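Local structure of polyketide synthase PksJ (Bacillus subtilis subsp. subtilis, 4J1Q) at residues L195-R200 against A418-I423; Q143-E148 against I172-G177. The protein probably reduces alpha- and beta-keto groups of polyketide intermediates stereoselectively with NADPH, as a ketoreductase domain of the bacillaene assembly line. One frame throughout, in Å; residues are numbered along the deposited sequence.

Contact 1 (L195-R200 against A418-I423); sequences LHMPWR and AFYQGI
Y420 is the hub of this contact, its ring sitting between M197 and F419. The M197 chain passes over one face: CG stands 3.7 Å from the centroid of the Y420 ring, and SD also lies above the ring at 4.3 Å from its centroid, a Met-aromatic contact. F419, one residue back on the helix, covers part of the opposite face. At the ring edge come P198, with CD 3.5 Å from Y420 CE1, and the indole of W199, whose plane stands almost square to the phenol at 87°. W199 NE1 donates to Y420 OH; the modelled 2.3 Å between those two atoms is too short to be trusted as a length. P198 CG also rests 3.5 Å from I423 CD1. L195 belongs to the tight part too, its CD1 pressed to 3.2 Å from Y420 CB.

Packing thins outward, where L195 CD2 touches Q421 CG at 3.6 Å and the H196 imidazole turns away into solvent. The chemistry is therefore apolar contact with one polar point, the Y420 hydroxyl, which meets the indole N-H at that doubtful distance and has a weak hydrogen bond to E221 on helix 213-226. That implies a loop, leading into the first Rossmann strand, attached to helix 412-425 mainly through one aromatic side chain.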
loop_
_atom_site.group_PDB
_atom_site.type_symbol
_atom_site.label_atom_id
_atom_site.label_comp_id
_atom_site.label_asym_id
_atom_site.label_seq_id
_atom_site.Cartn_x
_atom_site.Cartn_y
_atom_site.Cartn_z
ATOM N N LEU A 195 5.565 25.961 1.994
ATOM C CA LEU A 195 5.498 24.733 2.786
ATOM C C LEU A 195 6.682 24.537 3.727
ATOM O O LEU A 195 7.836 24.751 3.339
ATOM C CB LEU A 195 5.347 23.511 1.876
ATOM C CG LEU A 195 4.039 23.436 1.091
ATOM C CD1 LEU A 195 4.032 22.239 0.155
ATOM C CD2 LEU A 195 2.845 23.372 2.035
ATOM N N HIS A 196 6.389 24.034 4.926
ATOM C CA HIS A 196 7.404 23.529 5.853
ATOM C C HIS A 196 8.054 22.320 5.259
ATOM O O HIS A 196 7.466 21.651 4.407
ATOM C CB HIS A 196 6.751 23.112 7.166
ATOM C CG HIS A 196 6.694 24.198 8.206
ATOM N ND1 HIS A 196 7.206 24.039 9.439
ATOM C CD2 HIS A 196 6.070 25.445 8.196
ATOM C CE1 HIS A 196 6.967 25.146 10.170
ATOM N NE2 HIS A 196 6.276 26.007 9.407
ATOM N N MET A 197 9.255 21.997 5.730
ATOM C CA MET A 197 10.002 20.889 5.154
ATOM C C MET A 197 10.835 20.108 6.149
ATOM O O MET A 197 11.192 20.615 7.207
ATOM C CB MET A 197 10.862 21.377 4.010
ATOM C CG MET A 197 10.032 22.050 2.938
ATOM S SD MET A 197 11.053 22.900 1.730
ATOM C CE MET A 197 9.820 23.220 0.473
ATOM N N PRO A 198 11.118 18.850 5.823
ATOM C CA PRO A 198 11.722 17.900 6.746
ATOM C C PRO A 198 13.248 17.830 6.631
ATOM O O PRO A 198 13.890 17.059 7.355
ATOM C CB PRO A 198 11.120 16.569 6.295
ATOM C CG PRO A 198 10.899 16.753 4.826
ATOM C CD PRO A 198 10.433 18.177 4.706
ATOM N N TRP A 199 13.815 18.598 5.712
ATOM C CA TRP A 199 15.238 18.480 5.383
ATOM C C TRP A 199 16.183 19.002 6.443
ATOM O O TRP A 199 16.010 20.110 6.955
ATOM C CB TRP A 199 15.515 19.164 4.059
ATOM C CG TRP A 199 14.556 18.760 2.979
ATOM C CD1 TRP A 199 13.770 19.590 2.178
ATOM C CD2 TRP A 199 14.193 17.393 2.584
ATOM N NE1 TRP A 199 13.046 18.841 1.269
ATOM C CE2 TRP A 199 13.229 17.525 1.486
ATOM C CE3 TRP A 199 14.588 16.136 2.988
ATOM C CZ2 TRP A 199 12.697 16.432 0.845
ATOM C CZ3 TRP A 199 14.048 15.027 2.331
ATOM C CH2 TRP A 199 13.112 15.169 1.293
ATOM N N ARG A 200 17.197 18.197 6.769
ATOM C CA ARG A 200 18.392 18.665 7.475
ATOM C C ARG A 200 19.534 18.864 6.490
ATOM O O ARG A 200 19.918 17.935 5.767
ATOM C CB ARG A 200 18.826 17.651 8.534
ATOM C CG ARG A 200 17.823 17.470 9.655
ATOM C CD ARG A 200 18.316 16.456 10.667
ATOM N NE ARG A 200 17.328 16.262 11.724
ATOM C CZ ARG A 200 17.449 15.376 12.705
ATOM N NH1 ARG A 200 18.524 14.599 12.768
ATOM N NH2 ARG A 200 16.488 15.259 13.611
ATOM N N ALA A 418 2.253 18.363 -2.670
ATOM C CA ALA A 418 1.456 17.371 -1.953
ATOM C C ALA A 418 2.327 16.563 -0.990
ATOM O O ALA A 418 1.950 16.291 0.138
ATOM C CB ALA A 418 0.783 16.447 -2.943
ATOM N N PHE A 419 3.537 16.267 -1.421
ATOM C CA PHE A 419 4.475 15.572 -0.573
ATOM C C PHE A 419 4.749 16.340 0.707
ATOM O O PHE A 419 4.695 15.761 1.783
ATOM C CB PHE A 419 5.762 15.309 -1.325
ATOM C CG PHE A 419 6.856 14.729 -0.469
ATOM C CD1 PHE A 419 6.906 13.367 -0.188
ATOM C CD2 PHE A 419 7.915 15.544 -0.034
ATOM C CE1 PHE A 419 7.945 12.835 0.561
ATOM C CE2 PHE A 419 8.970 15.017 0.692
ATOM C CZ PHE A 419 9.019 13.653 0.948
ATOM N N TYR A 420 5.038 17.639 0.585
ATOM C CA TYR A 420 5.285 18.485 1.750
ATOM C C TYR A 420 4.028 18.675 2.608
ATOM O O TYR A 420 4.070 18.541 3.833
ATOM C CB TYR A 420 5.886 19.848 1.337
ATOM C CG TYR A 420 7.342 19.752 0.916
ATOM C CD1 TYR A 420 8.280 19.179 1.763
ATOM C CD2 TYR A 420 7.760 20.140 -0.354
ATOM C CE1 TYR A 420 9.595 18.993 1.373
ATOM C CE2 TYR A 420 9.082 19.976 -0.759
ATOM C CZ TYR A 420 9.999 19.408 0.117
ATOM O OH TYR A 420 11.329 19.274 -0.241
ATOM N N GLN A 421 2.898 18.924 1.956
ATOM C CA GLN A 421 1.637 19.036 2.671
ATOM C C GLN A 421 1.295 17.750 3.436
ATOM O O GLN A 421 0.660 17.803 4.493
ATOM C CB GLN A 421 0.508 19.334 1.697
ATOM C CG GLN A 421 0.514 20.726 1.111
ATOM C CD GLN A 421 -0.661 20.945 0.182
ATOM O OE1 GLN A 421 -1.706 20.309 0.325
ATOM N NE2 GLN A 421 -0.489 21.833 -0.787
ATOM N N GLY A 422 1.679 16.599 2.879
ATOM C CA GLY A 422 1.350 15.317 3.496
ATOM C C GLY A 422 2.130 15.113 4.774
ATOM O O GLY A 422 1.631 14.549 5.726
ATOM N N ILE A 423 3.362 15.603 4.798
ATOM C CA ILE A 423 4.196 15.457 5.972
ATOM C C ILE A 423 3.631 16.265 7.143
ATOM O O ILE A 423 3.419 15.719 8.230
ATOM C CB ILE A 423 5.638 15.908 5.694
ATOM C CG1 ILE A 423 6.261 15.009 4.618
ATOM C CG2 ILE A 423 6.450 15.927 6.983
ATOM C CD1 ILE A 423 7.752 15.205 4.406
#

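Contact 2 (Q143-E148 against I172-G177); sequences QVIEIE and IRYEAG
E146 and R173 reach each other across two parallel strands through different torsions. E146 carries CG anti to its carbonyl carbon (chi1 -58°) and runs extended to the carboxylate, whereas R173 sets CG anti to its nitrogen (chi1 -165°) and then bends at chi2, which swings the guanidinium toward the acid. E146 OE1 meets R173 NH2 at 3.2 Å, a salt bridge with a weak hydrogen bond, the two flat groups standing 76° apart. The firmer grip on the arginine comes from its own strand: R173 NE lies 2.9 Å from E175 OE2, with that oxygen close to the guanidinium plane but the nitrogen well above the plane of the carboxylate. Held by two acids, R173 probably also eases the closeness of E148 OE1 and E175 OE1, 4.1 Å apart.

Beneath these charges the backbones pair in regular parallel fashion. I172 N bonds to V144 O at 3.1 Å, E146 N to I172 O at 3.0 Å, Y174 N to E146 O at 3.0 Å and E148 N to Y174 O at 3.1 Å. The other face of the strands is apolar: I145 and I172 run alongside each other in the same direction, and I145 CG2 meets the edge of the Y174 ring in its plane, 3.8 Å from CD2 of Y174. The Y174 hydroxyl is bound by D163 and R179.

The pair closes a beta-alpha-beta crossover in which helix 156-164 connects strand 140-147 to strand 171-175 and covers the I145, I147 and Y174 face. W30 of strand 22-31 packs on E146 and R173 on the opposite face, and strand 108-115 pairs with the far edge of strand 140-147.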
loop_
_atom_site.group_PDB
_atom_site.type_symbol
_atom_site.label_atom_id
_atom_site.label_comp_id
_atom_site.label_asym_id
_atom_site.label_seq_id
_atom_site.Cartn_x
_atom_site.Cartn_y
_atom_site.Cartn_z
ATOM N N GLN A 143 -15.499 -8.243 0.485
ATOM C CA GLN A 143 -15.441 -7.408 1.676
ATOM C C GLN A 143 -14.326 -7.860 2.573
ATOM O O GLN A 143 -14.125 -9.046 2.776
ATOM C CB GLN A 143 -16.766 -7.431 2.463
ATOM C CG GLN A 143 -17.923 -6.758 1.749
ATOM C CD GLN A 143 -19.290 -7.062 2.377
ATOM O OE1 GLN A 143 -19.482 -8.086 3.033
ATOM N NE2 GLN A 143 -20.245 -6.169 2.154
ATOM N N VAL A 144 -13.627 -6.895 3.147
ATOM C CA VAL A 144 -12.664 -7.210 4.172
ATOM C C VAL A 144 -13.227 -6.712 5.488
ATOM O O VAL A 144 -13.789 -5.622 5.552
ATOM C CB VAL A 144 -11.306 -6.553 3.864
ATOM C CG1 VAL A 144 -11.540 -5.103 3.492
ATOM C CG2 VAL A 144 -10.373 -6.664 5.053
ATOM N N ILE A 145 -13.245 -7.592 6.477
ATOM C CA ILE A 145 -13.888 -7.307 7.746
ATOM C C ILE A 145 -12.882 -7.490 8.870
ATOM O O ILE A 145 -12.447 -8.609 9.155
ATOM C CB ILE A 145 -15.092 -8.240 7.976
ATOM C CG1 ILE A 145 -16.226 -7.894 7.001
ATOM C CG2 ILE A 145 -15.554 -8.163 9.428
ATOM C CD1 ILE A 145 -17.102 -9.074 6.644
ATOM N N GLU A 146 -12.517 -6.384 9.503
ATOM C CA GLU A 146 -11.482 -6.388 10.531
ATOM C C GLU A 146 -12.155 -6.484 11.899
ATOM O O GLU A 146 -13.086 -5.739 12.187
ATOM C CB GLU A 146 -10.650 -5.096 10.451
ATOM C CG GLU A 146 -9.975 -4.865 9.101
ATOM C CD GLU A 146 -9.524 -3.418 8.880
ATOM O OE1 GLU A 146 -8.883 -2.815 9.785
ATOM O OE2 GLU A 146 -9.786 -2.892 7.775
ATOM N N ILE A 147 -11.694 -7.406 12.736
ATOM C CA ILE A 147 -12.391 -7.700 13.983
ATOM C C ILE A 147 -11.416 -7.708 15.137
ATOM O O ILE A 147 -10.419 -8.431 15.109
ATOM C CB ILE A 147 -13.069 -9.069 13.930
ATOM C CG1 ILE A 147 -14.140 -9.079 12.843
ATOM C CG2 ILE A 147 -13.646 -9.433 15.299
ATOM C CD1 ILE A 147 -14.729 -10.448 12.586
ATOM N N GLU A 148 -11.733 -6.931 16.165
ATOM C CA GLU A 148 -10.852 -6.751 17.319
ATOM C C GLU A 148 -10.649 -8.034 18.135
ATOM O O GLU A 148 -9.519 -8.360 18.514
ATOM C CB GLU A 148 -11.367 -5.616 18.215
ATOM C CG GLU A 148 -10.927 -5.700 19.668
ATOM C CD GLU A 148 -9.647 -4.928 19.959
ATOM O OE1 GLU A 148 -9.449 -3.822 19.407
ATOM O OE2 GLU A 148 -8.840 -5.420 20.773
ATOM N N ILE A 172 -14.882 -2.874 6.418
ATOM C CA ILE A 172 -15.781 -2.842 7.541
ATOM C C ILE A 172 -14.992 -3.163 8.805
ATOM O O ILE A 172 -14.027 -3.920 8.759
ATOM C CB ILE A 172 -16.989 -3.794 7.318
ATOM C CG1 ILE A 172 -17.862 -3.228 6.190
ATOM C CG2 ILE A 172 -17.831 -3.905 8.584
ATOM C CD1 ILE A 172 -18.792 -4.224 5.531
ATOM N N ARG A 173 -15.304 -2.461 9.881
ATOM C CA ARG A 173 -14.579 -2.607 11.119
ATOM C C ARG A 173 -15.520 -2.852 12.323
ATOM O O ARG A 173 -16.417 -2.058 12.584
ATOM C CB ARG A 173 -13.749 -1.371 11.371
ATOM C CG ARG A 173 -12.694 -1.576 12.441
ATOM C CD ARG A 173 -11.443 -0.800 12.093
ATOM N NE ARG A 173 -10.659 -0.527 13.290
ATOM C CZ ARG A 173 -9.333 -0.518 13.335
ATOM N NH1 ARG A 173 -8.716 -0.244 14.478
ATOM N NH2 ARG A 173 -8.627 -0.779 12.240
ATOM N N TYR A 174 -15.250 -3.916 13.073
ATOM C CA TYR A 174 -15.930 -4.166 14.337
ATOM C C TYR A 174 -14.935 -4.145 15.485
ATOM O O TYR A 174 -13.998 -4.945 15.505
ATOM C CB TYR A 174 -16.642 -5.521 14.310
ATOM C CG TYR A 174 -17.725 -5.625 13.265
ATOM C CD1 TYR A 174 -18.938 -4.956 13.419
ATOM C CD2 TYR A 174 -17.544 -6.408 12.127
ATOM C CE1 TYR A 174 -19.945 -5.071 12.472
ATOM C CE2 TYR A 174 -18.529 -6.499 11.158
ATOM C CZ TYR A 174 -19.733 -5.843 11.343
ATOM O OH TYR A 174 -20.731 -5.957 10.404
ATOM N N GLU A 175 -15.089 -3.162 16.369
ATOM C CA GLU A 175 -14.341 -3.103 17.618
ATOM C C GLU A 175 -15.175 -2.272 18.609
ATOM O O GLU A 175 -15.777 -1.277 18.222
ATOM C CB GLU A 175 -13.002 -2.408 17.386
ATOM C CG GLU A 175 -13.131 -0.927 17.145
ATOM C CD GLU A 175 -11.798 -0.274 16.858
ATOM O OE1 GLU A 175 -10.863 -0.436 17.672
ATOM O OE2 GLU A 175 -11.697 0.454 15.837
ATOM N N ALA A 176 -15.280 -2.726 19.855
ATOM C CA ALA A 176 -16.003 -1.984 20.915
ATOM C C ALA A 176 -17.491 -1.712 20.614
ATOM O O ALA A 176 -17.990 -0.588 20.812
ATOM C CB ALA A 176 -15.281 -0.683 21.250
ATOM N N GLY A 177 -18.203 -2.770 20.232
ATOM C CA GLY A 177 -19.637 -2.700 19.995
ATOM C C GLY A 177 -19.935 -1.770 18.845
ATOM O O GLY A 177 -21.088 -1.483 18.547
#

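The two contacts are separate, their centres about 33 Å apart and their nearest atoms about 20 Å apart, and they follow one another along the chain, contact 2 closing before contact 1 opens. This fits the two halves of a ketoreductase: contact 2 belongs to the part that precedes the cofactor-binding Rossmann fold, probably the structural subdomain, while 195-200 in contact 1 runs from there into strand 204-208, at the start of the catalytic half. Contact 1 lies near the cofactor: the F419 side chain is about 10 Å from the bound NADPH. One contact is thus sheet pairing, the other attachment of a connecting loop to a helix.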